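Local structure of glycosyltransferase Gtf1 (Streptococcus pneumoniae, 4PQG) at residues V70-I82 and F174-L186. The protein belongs to the GT-B clan of glycosyltransferases, pairing two Rossmann-like domains with an extended antiparallel beta-sheet domain, and is modelled here with uridine-5'-diphosphate. Numbering follows the deposited sequence.
Sequences VIWLYNHFTDIKI and FYNEDGTPVYDIL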
ATOM      1  N   VAL A  70      13.834   5.660  -3.440  1.00 22.47           N
ATOM      2  CA  VAL A  70      12.544   6.173  -3.914  1.00 21.03           C
ATOM      3  C   VAL A  70      12.659   6.975  -5.206  1.00 21.40           C
ATOM      4  O   VAL A  70      13.457   7.909  -5.283  1.00 21.50           O
ATOM      5  CB  VAL A  70      11.844   7.016  -2.827  1.00 20.62           C
ATOM      6  CG1 VAL A  70      10.571   7.672  -3.368  1.00 19.21           C
ATOM      7  CG2 VAL A  70      11.531   6.138  -1.623  1.00 20.07           C
ATOM      8  N   ILE A  71      11.869   6.595  -6.214  1.00 19.89           N
ATOM      9  CA  ILE A  71      11.675   7.413  -7.422  1.00 19.94           C
ATOM     10  C   ILE A  71      10.197   7.798  -7.559  1.00 19.31           C
ATOM     11  O   ILE A  71       9.311   6.936  -7.485  1.00 19.51           O
ATOM     12  CB  ILE A  71      12.130   6.684  -8.704  1.00 19.41           C
ATOM     13  CG1 ILE A  71      13.661   6.560  -8.716  1.00 20.19           C
ATOM     14  CG2 ILE A  71      11.676   7.463  -9.940  1.00 20.49           C
ATOM     15  CD1 ILE A  71      14.241   5.712  -9.833  1.00 19.73           C
ATOM     16  N   TRP A  72       9.939   9.094  -7.702  1.00 18.45           N
ATOM     17  CA  TRP A  72       8.612   9.590  -8.017  1.00 17.62           C
ATOM     18  C   TRP A  72       8.664  10.061  -9.431  1.00 17.25           C
ATOM     19  O   TRP A  72       9.530  10.869  -9.790  1.00 16.81           O
ATOM     20  CB  TRP A  72       8.183  10.705  -7.057  1.00 17.82           C
ATOM     21  CG  TRP A  72       6.805  11.281  -7.356  1.00 17.00           C
ATOM     22  CD1 TRP A  72       5.672  10.607  -7.819  1.00 17.02           C
ATOM     23  CD2 TRP A  72       6.383  12.680  -7.232  1.00 17.09           C
ATOM     24  NE1 TRP A  72       4.618  11.470  -7.984  1.00 16.91           N
ATOM     25  CE2 TRP A  72       4.975  12.725  -7.644  1.00 16.79           C
ATOM     26  CE3 TRP A  72       7.010  13.856  -6.843  1.00 17.38           C
ATOM     27  CZ2 TRP A  72       4.249  13.903  -7.646  1.00 17.48           C
ATOM     28  CZ3 TRP A  72       6.261  15.037  -6.843  1.00 17.14           C
ATOM     29  CH2 TRP A  72       4.920  15.060  -7.255  1.00 17.32           C
ATOM     30  N   LEU A  73       7.788   9.506 -10.269  1.00 16.68           N
ATOM     31  CA  LEU A  73       7.773   9.814 -11.701  1.00 16.49           C
ATOM     32  C   LEU A  73       7.961  11.315 -12.024  1.00 16.73           C
ATOM     33  O   LEU A  73       8.811  11.689 -12.854  1.00 16.68           O
ATOM     34  CB  LEU A  73       6.482   9.274 -12.342  1.00 16.52           C
ATOM     35  CG  LEU A  73       6.102   9.729 -13.763  1.00 16.88           C
ATOM     36  CD1 LEU A  73       7.084   9.192 -14.807  1.00 17.35           C
ATOM     37  CD2 LEU A  73       4.674   9.313 -14.111  1.00 16.96           C
ATOM     38  N   TYR A  74       7.177  12.172 -11.376  1.00 16.52           N
ATOM     39  CA  TYR A  74       7.114  13.596 -11.761  1.00 16.77           C
ATOM     40  C   TYR A  74       8.360  14.389 -11.322  1.00 17.81           C
ATOM     41  O   TYR A  74       8.745  15.366 -11.947  1.00 17.47           O
ATOM     42  CB  TYR A  74       5.808  14.225 -11.248  1.00 15.98           C
ATOM     43  CG  TYR A  74       4.591  13.593 -11.899  1.00 15.69           C
ATOM     44  CD1 TYR A  74       4.095  14.090 -13.104  1.00 15.66           C
ATOM     45  CD2 TYR A  74       3.958  12.474 -11.320  1.00 15.59           C
ATOM     46  CE1 TYR A  74       2.991  13.514 -13.717  1.00 16.05           C
ATOM     47  CE2 TYR A  74       2.857  11.884 -11.917  1.00 15.37           C
ATOM     48  CZ  TYR A  74       2.391  12.401 -13.126  1.00 16.22           C
ATOM     49  OH  TYR A  74       1.331  11.839 -13.766  1.00 16.66           O
ATOM     50  N   ASN A  75       8.978  13.937 -10.241  1.00 19.43           N
ATOM     51  CA  ASN A  75      10.206  14.527  -9.681  1.00 21.82           C
ATOM     52  C   ASN A  75      11.479  14.120 -10.450  1.00 21.53           C
ATOM     53  O   ASN A  75      12.484  14.852 -10.448  1.00 21.43           O
ATOM     54  CB  ASN A  75      10.325  14.064  -8.209  1.00 24.71           C
ATOM     55  CG  ASN A  75      11.667  14.389  -7.596  1.00 27.27           C
ATOM     56  OD1 ASN A  75      12.496  13.504  -7.403  1.00 29.99           O
ATOM     57  ND2 ASN A  75      11.904  15.671  -7.325  1.00 29.62           N
ATOM     58  N   HIS A  76      11.414  12.958 -11.104  1.00 20.10           N
ATOM     59  CA  HIS A  76      12.573  12.277 -11.694  1.00 20.91           C
ATOM     60  C   HIS A  76      13.259  13.069 -12.763  1.00 21.07           C
ATOM     61  O   HIS A  76      14.485  13.005 -12.893  1.00 20.23           O
ATOM     62  CB  HIS A  76      12.166  10.919 -12.266  1.00 21.19           C
ATOM     63  CG  HIS A  76      13.289  10.178 -12.952  1.00 22.39           C
ATOM     64  ND1 HIS A  76      14.301   9.605 -12.275  1.00 24.29           N
ATOM     65  CD2 HIS A  76      13.523   9.920 -14.302  1.00 23.80           C
ATOM     66  CE1 HIS A  76      15.145   9.013 -13.148  1.00 24.16           C
ATOM     67  NE2 HIS A  76      14.663   9.204 -14.386  1.00 24.27           N
ATOM     68  N   PHE A  77      12.473  13.828 -13.521  1.00 20.41           N
ATOM     69  CA  PHE A  77      12.993  14.672 -14.577  1.00 21.27           C
ATOM     70  C   PHE A  77      13.634  15.960 -14.059  1.00 20.00           C
ATOM     71  O   PHE A  77      14.109  16.768 -14.848  1.00 20.76           O
ATOM     72  CB  PHE A  77      11.875  15.023 -15.566  1.00 22.16           C
ATOM     73  CG  PHE A  77      11.217  13.826 -16.204  1.00 23.22           C
ATOM     74  CD1 PHE A  77      11.738  13.268 -17.362  1.00 24.34           C
ATOM     75  CD2 PHE A  77      10.053  13.282 -15.663  1.00 24.52           C
ATOM     76  CE1 PHE A  77      11.128  12.175 -17.976  1.00 25.00           C
ATOM     77  CE2 PHE A  77       9.434  12.186 -16.264  1.00 24.81           C
ATOM     78  CZ  PHE A  77       9.970  11.632 -17.428  1.00 25.24           C
ATOM     79  N   THR A  78      13.592  16.195 -12.753  1.00 18.68           N
ATOM     80  CA  THR A  78      14.180  17.388 -12.187  1.00 18.24           C
ATOM     81  C   THR A  78      15.405  17.003 -11.359  1.00 19.16           C
ATOM     82  O   THR A  78      15.699  15.817 -11.166  1.00 18.70           O
ATOM     83  CB  THR A  78      13.189  18.182 -11.286  1.00 17.99           C
ATOM     84  OG1 THR A  78      13.132  17.592  -9.980  1.00 17.38           O
ATOM     85  CG2 THR A  78      11.768  18.252 -11.916  1.00 18.01           C
ATOM     86  N   ASP A  79      16.098  18.002 -10.832  1.00 20.11           N
ATOM     87  CA  ASP A  79      17.250  17.729  -9.979  1.00 20.85           C
ATOM     88  C   ASP A  79      16.938  17.907  -8.492  1.00 21.30           C
ATOM     89  O   ASP A  79      17.851  17.893  -7.668  1.00 20.63           O
ATOM     90  CB  ASP A  79      18.444  18.592 -10.407  1.00 22.36           C
ATOM     91  CG  ASP A  79      18.264  20.068 -10.076  1.00 23.06           C
ATOM     92  OD1 ASP A  79      17.258  20.491  -9.454  1.00 23.29           O
ATOM     93  OD2 ASP A  79      19.158  20.840 -10.452  1.00 24.79           O
ATOM     94  N   ILE A  80      15.658  18.071  -8.144  1.00 20.95           N
ATOM     95  CA  ILE A  80      15.255  18.124  -6.725  1.00 20.71           C
ATOM     96  C   ILE A  80      15.176  16.701  -6.175  1.00 22.33           C
ATOM     97  O   ILE A  80      14.487  15.834  -6.750  1.00 22.15           O
ATOM     98  CB  ILE A  80      13.927  18.881  -6.509  1.00 20.37           C
ATOM     99  CG1 ILE A  80      14.113  20.357  -6.897  1.00 18.99           C
ATOM    100  CG2 ILE A  80      13.410  18.686  -5.071  1.00 19.04           C
ATOM    101  CD1 ILE A  80      12.887  21.236  -6.733  1.00 18.98           C
ATOM    102  N   LYS A  81      15.913  16.450  -5.094  1.00 22.55           N
ATOM    103  CA  LYS A  81      15.988  15.112  -4.513  1.00 23.42           C
ATOM    104  C   LYS A  81      14.764  14.824  -3.641  1.00 22.78           C
ATOM    105  O   LYS A  81      14.212  15.734  -3.017  1.00 20.45           O
ATOM    106  CB  LYS A  81      17.262  14.947  -3.668  1.00 25.97           C
ATOM    107  CG  LYS A  81      18.572  15.201  -4.403  1.00 29.04           C
ATOM    108  CD  LYS A  81      18.708  14.362  -5.668  1.00 32.04           C
ATOM    109  CE  LYS A  81      19.951  14.775  -6.445  1.00 34.58           C
ATOM    110  NZ  LYS A  81      19.890  14.320  -7.863  1.00 38.23           N
ATOM    111  N   ILE A  82      14.361  13.554  -3.598  1.00 22.28           N
ATOM    112  CA  ILE A  82      13.369  13.080  -2.639  1.00 22.64           C
ATOM    113  C   ILE A  82      13.863  13.442  -1.241  1.00 22.77           C
ATOM    114  O   ILE A  82      14.941  13.006  -0.840  1.00 24.68           O
ATOM    115  CB  ILE A  82      13.165  11.547  -2.750  1.00 22.87           C
ATOM    116  CG1 ILE A  82      12.626  11.161  -4.141  1.00 23.72           C
ATOM    117  CG2 ILE A  82      12.239  11.029  -1.651  1.00 22.89           C
ATOM    118  CD1 ILE A  82      11.244  11.722  -4.452  1.00 22.69           C
ATOM    119  N   PHE A 174       6.831  21.809 -12.820  1.00 15.98           N
ATOM    120  CA  PHE A 174       7.837  21.224 -11.926  1.00 16.21           C
ATOM    121  C   PHE A 174       9.170  21.945 -12.087  1.00 16.01           C
ATOM    122  O   PHE A 174       9.565  22.288 -13.215  1.00 16.52           O
ATOM    123  CB  PHE A 174       7.958  19.703 -12.137  1.00 15.47           C
ATOM    124  CG  PHE A 174       6.791  18.934 -11.565  1.00 16.46           C
ATOM    125  CD1 PHE A 174       6.872  18.363 -10.297  1.00 16.87           C
ATOM    126  CD2 PHE A 174       5.588  18.831 -12.265  1.00 17.02           C
ATOM    127  CE1 PHE A 174       5.787  17.696  -9.744  1.00 17.32           C
ATOM    128  CE2 PHE A 174       4.503  18.156 -11.724  1.00 17.35           C
ATOM    129  CZ  PHE A 174       4.602  17.588 -10.455  1.00 17.22           C
ATOM    130  N   TYR A 175       9.851  22.155 -10.963  1.00 16.64           N
ATOM    131  CA  TYR A 175      11.061  22.980 -10.902  1.00 17.75           C
ATOM    132  C   TYR A 175      12.325  22.197 -10.566  1.00 18.49           C
ATOM    133  O   TYR A 175      12.269  21.087  -9.978  1.00 17.33           O
ATOM    134  CB  TYR A 175      10.901  24.087  -9.854  1.00 19.24           C
ATOM    135  CG  TYR A 175       9.735  24.989 -10.137  1.00 21.18           C
ATOM    136  CD1 TYR A 175       9.872  26.077 -10.990  1.00 21.01           C
ATOM    137  CD2 TYR A 175       8.488  24.752  -9.538  1.00 22.66           C
ATOM    138  CE1 TYR A 175       8.802  26.901 -11.273  1.00 22.66           C
ATOM    139  CE2 TYR A 175       7.406  25.573  -9.801  1.00 24.44           C
ATOM    140  CZ  TYR A 175       7.571  26.641 -10.681  1.00 25.89           C
ATOM    141  OH  TYR A 175       6.504  27.461 -10.962  1.00 28.50           O
ATOM    142  N   ASN A 176      13.457  22.795 -10.947  1.00 17.90           N
ATOM    143  CA  ASN A 176      14.764  22.404 -10.422  1.00 18.43           C
ATOM    144  C   ASN A 176      15.073  23.160  -9.128  1.00 18.46           C
ATOM    145  O   ASN A 176      14.365  24.107  -8.772  1.00 17.74           O
ATOM    146  CB  ASN A 176      15.865  22.679 -11.463  1.00 18.34           C
ATOM    147  CG  ASN A 176      15.956  21.601 -12.527  1.00 18.91           C
ATOM    148  OD1 ASN A 176      15.539  20.459 -12.330  1.00 18.44           O
ATOM    149  ND2 ASN A 176      16.514  21.961 -13.671  1.00 20.97           N
ATOM    150  N   GLU A 177      16.142  22.755  -8.435  1.00 19.54           N
ATOM    151  CA  GLU A 177      16.567  23.425  -7.195  1.00 22.84           C
ATOM    152  C   GLU A 177      16.708  24.940  -7.297  1.00 23.55           C
ATOM    153  O   GLU A 177      16.319  25.663  -6.373  1.00 24.01           O
ATOM    154  CB  GLU A 177      17.892  22.856  -6.691  1.00 24.48           C
ATOM    155  CG  GLU A 177      17.785  21.458  -6.125  1.00 26.26           C
ATOM    156  CD  GLU A 177      19.082  21.016  -5.473  1.00 29.85           C
ATOM    157  OE1 GLU A 177      20.165  21.516  -5.856  1.00 31.37           O
ATOM    158  OE2 GLU A 177      19.021  20.169  -4.567  1.00 29.81           O
ATOM    159  N   ASP A 178      17.232  25.419  -8.422  1.00 23.89           N
ATOM    160  CA  ASP A 178      17.521  26.850  -8.577  1.00 25.03           C
ATOM    161  C   ASP A 178      16.285  27.685  -8.909  1.00 24.84           C
ATOM    162  O   ASP A 178      16.402  28.886  -9.129  1.00 23.82           O
ATOM    163  CB  ASP A 178      18.620  27.085  -9.625  1.00 26.05           C
ATOM    164  CG  ASP A 178      18.215  26.635 -11.014  1.00 28.15           C
ATOM    165  OD1 ASP A 178      17.042  26.244 -11.233  1.00 27.08           O
ATOM    166  OD2 ASP A 178      19.094  26.648 -11.900  1.00 30.90           O
ATOM    167  N   GLY A 179      15.112  27.046  -8.956  1.00 24.13           N
ATOM    168  CA  GLY A 179      13.863  27.763  -9.213  1.00 22.95           C
ATOM    169  C   GLY A 179      13.469  27.851 -10.686  1.00 22.52           C
ATOM    170  O   GLY A 179      12.421  28.415 -11.015  1.00 23.18           O
ATOM    171  N   THR A 180      14.286  27.293 -11.575  1.00 21.06           N
ATOM    172  CA  THR A 180      13.933  27.255 -12.990  1.00 21.34           C
ATOM    173  C   THR A 180      12.981  26.090 -13.287  1.00 21.30           C
ATOM    174  O   THR A 180      13.171  24.990 -12.776  1.00 20.87           O
ATOM    175  CB  THR A 180      15.174  27.196 -13.921  1.00 22.54           C
ATOM    176  OG1 THR A 180      15.942  26.020 -13.651  1.00 24.51           O
ATOM    177  CG2 THR A 180      16.071  28.405 -13.707  1.00 23.61           C
ATOM    178  N   PRO A 181      11.952  26.327 -14.123  1.00 21.47           N
ATOM    179  CA  PRO A 181      11.017  25.260 -14.475  1.00 20.18           C
ATOM    180  C   PRO A 181      11.661  24.257 -15.389  1.00 19.15           C
ATOM    181  O   PRO A 181      12.480  24.636 -16.220  1.00 19.65           O
ATOM    182  CB  PRO A 181       9.906  25.998 -15.239  1.00 20.69           C
ATOM    183  CG  PRO A 181      10.564  27.230 -15.772  1.00 22.53           C
ATOM    184  CD  PRO A 181      11.523  27.635 -14.673  1.00 22.87           C
ATOM    185  N   VAL A 182      11.316  22.986 -15.223  1.00 17.51           N
ATOM    186  CA  VAL A 182      11.786  21.927 -16.093  1.00 17.02           C
ATOM    187  C   VAL A 182      10.718  21.607 -17.130  1.00 17.14           C
ATOM    188  O   VAL A 182      11.017  21.484 -18.321  1.00 17.28           O
ATOM    189  CB  VAL A 182      12.121  20.636 -15.328  1.00 17.00           C
ATOM    190  CG1 VAL A 182      12.525  19.522 -16.295  1.00 17.38           C
ATOM    191  CG2 VAL A 182      13.232  20.903 -14.326  1.00 17.44           C
ATOM    192  N   TYR A 183       9.472  21.451 -16.687  1.00 15.94           N
ATOM    193  CA  TYR A 183       8.407  21.117 -17.625  1.00 15.04           C
ATOM    194  C   TYR A 183       7.055  21.562 -17.087  1.00 14.48           C
ATOM    195  O   TYR A 183       6.908  21.751 -15.877  1.00 14.47           O
ATOM    196  CB  TYR A 183       8.417  19.618 -17.949  1.00 14.68           C
ATOM    197  CG  TYR A 183       7.995  18.678 -16.824  1.00 14.87           C
ATOM    198  CD1 TYR A 183       6.681  18.193 -16.740  1.00 15.06           C
ATOM    199  CD2 TYR A 183       8.908  18.269 -15.854  1.00 15.35           C
ATOM    200  CE1 TYR A 183       6.303  17.299 -15.727  1.00 15.48           C
ATOM    201  CE2 TYR A 183       8.543  17.397 -14.824  1.00 15.64           C
ATOM    202  CZ  TYR A 183       7.243  16.910 -14.773  1.00 15.92           C
ATOM    203  OH  TYR A 183       6.883  16.037 -13.764  1.00 16.31           O
ATOM    204  N   ASP A 184       6.092  21.737 -17.989  1.00 14.19           N
ATOM    205  CA  ASP A 184       4.720  22.125 -17.631  1.00 14.88           C
ATOM    206  C   ASP A 184       3.785  21.002 -18.041  1.00 15.39           C
ATOM    207  O   ASP A 184       4.003  20.360 -19.063  1.00 15.24           O
ATOM    208  CB  ASP A 184       4.283  23.421 -18.344  1.00 15.29           C
ATOM    209  CG  ASP A 184       5.320  24.531 -18.242  1.00 15.88           C
ATOM    210  OD1 ASP A 184       5.747  24.837 -17.093  1.00 16.20           O
ATOM    211  OD2 ASP A 184       5.704  25.105 -19.307  1.00 15.29           O
ATOM    212  N   ILE A 185       2.738  20.767 -17.260  1.00 15.03           N
ATOM    213  CA  ILE A 185       1.724  19.826 -17.693  1.00 15.77           C
ATOM    214  C   ILE A 185       0.486  20.654 -17.924  1.00 15.82           C
ATOM    215  O   ILE A 185       0.038  21.350 -17.016  1.00 16.78           O
ATOM    216  CB  ILE A 185       1.425  18.717 -16.656  1.00 15.71           C
ATOM    217  CG1 ILE A 185       2.731  18.073 -16.146  1.00 15.36           C
ATOM    218  CG2 ILE A 185       0.449  17.694 -17.258  1.00 15.81           C
ATOM    219  CD1 ILE A 185       2.545  17.169 -14.920  1.00 16.69           C
ATOM    220  N   LEU A 186      -0.037  20.607 -19.141  1.00 16.01           N
ATOM    221  CA  LEU A 186      -1.277  21.306 -19.442  1.00 17.18           C
ATOM    222  C   LEU A 186      -2.411  20.355 -19.097  1.00 18.54           C
ATOM    223  O   LEU A 186      -2.446  19.230 -19.588  1.00 17.82           O
ATOM    224  CB  LEU A 186      -1.307  21.767 -20.901  1.00 17.61           C
ATOM    225  CG  LEU A 186      -0.147  22.697 -21.290  1.00 18.86           C
ATOM    226  CD1 LEU A 186      -0.360  23.204 -22.720  1.00 19.38           C
ATOM    227  CD2 LEU A 186       0.001  23.869 -20.317  1.00 18.36           C
TER
HETATM  228  O   HOH W   1      16.930  18.683 -14.562  1.00 38.33           O
HETATM  229  O   HOH W   2      18.993  23.588 -10.194  1.00 20.57           O
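Tyr183 turns its CG into the cramped rotamer between backbone N and carbonyl carbon (chi1 70°), while Phe174 keeps CG beside its own N (chi1 -74°), and both rings reach the turn at Tyr74. There the Tyr183 hydroxyl donates to Tyr74 O over 2.7 Å, in the carbonyl plane and on a lone pair. The same hydroxyl lies above one face of the Phe174 ring, near its rim. Tyr74 CB also sits over a face of Phe174, 4.0 Å from the ring centroid, a CH-pi contact. Phe174 turns its edge toward the face of Trp72 in an offset edge-to-face pair, CE1 coming 3.7 Å from Trp72 CH2, and Phe77 points its edge at the face of Tyr183. Ile185 CD1 packs against Tyr74 CE1, and the Tyr74 hydroxyl is hydrogen-bonded to Glu192 and Lys205.

Farther along, the polar half is a reciprocal pair of bonds. Asp79 N gives its hydrogen to Asn176 OD1 at 2.9 Å, from above the amide plane, and Glu177 N returns one to the syn lone pair of Asp79 OD1 at 2.7 Å, nearly straight at 168°. Thr78 CG2 and Val182 CG2 touch at 3.9 Å, and water 2 bridges Asp79 OD2 to Asp178 N. Thr78 OG1 accepts from Ile80 N in an ST turn and donates to Asn75 O.

The contact thus docks the end of edge strand 70-72 of the seven-stranded parallel, Rossmann-like sheet, with the turn and loop that follow, onto a beta hairpin of the extended antiparallel sheet that carries a classic beta bulge, Val182 and Tyr183 both facing Phe174.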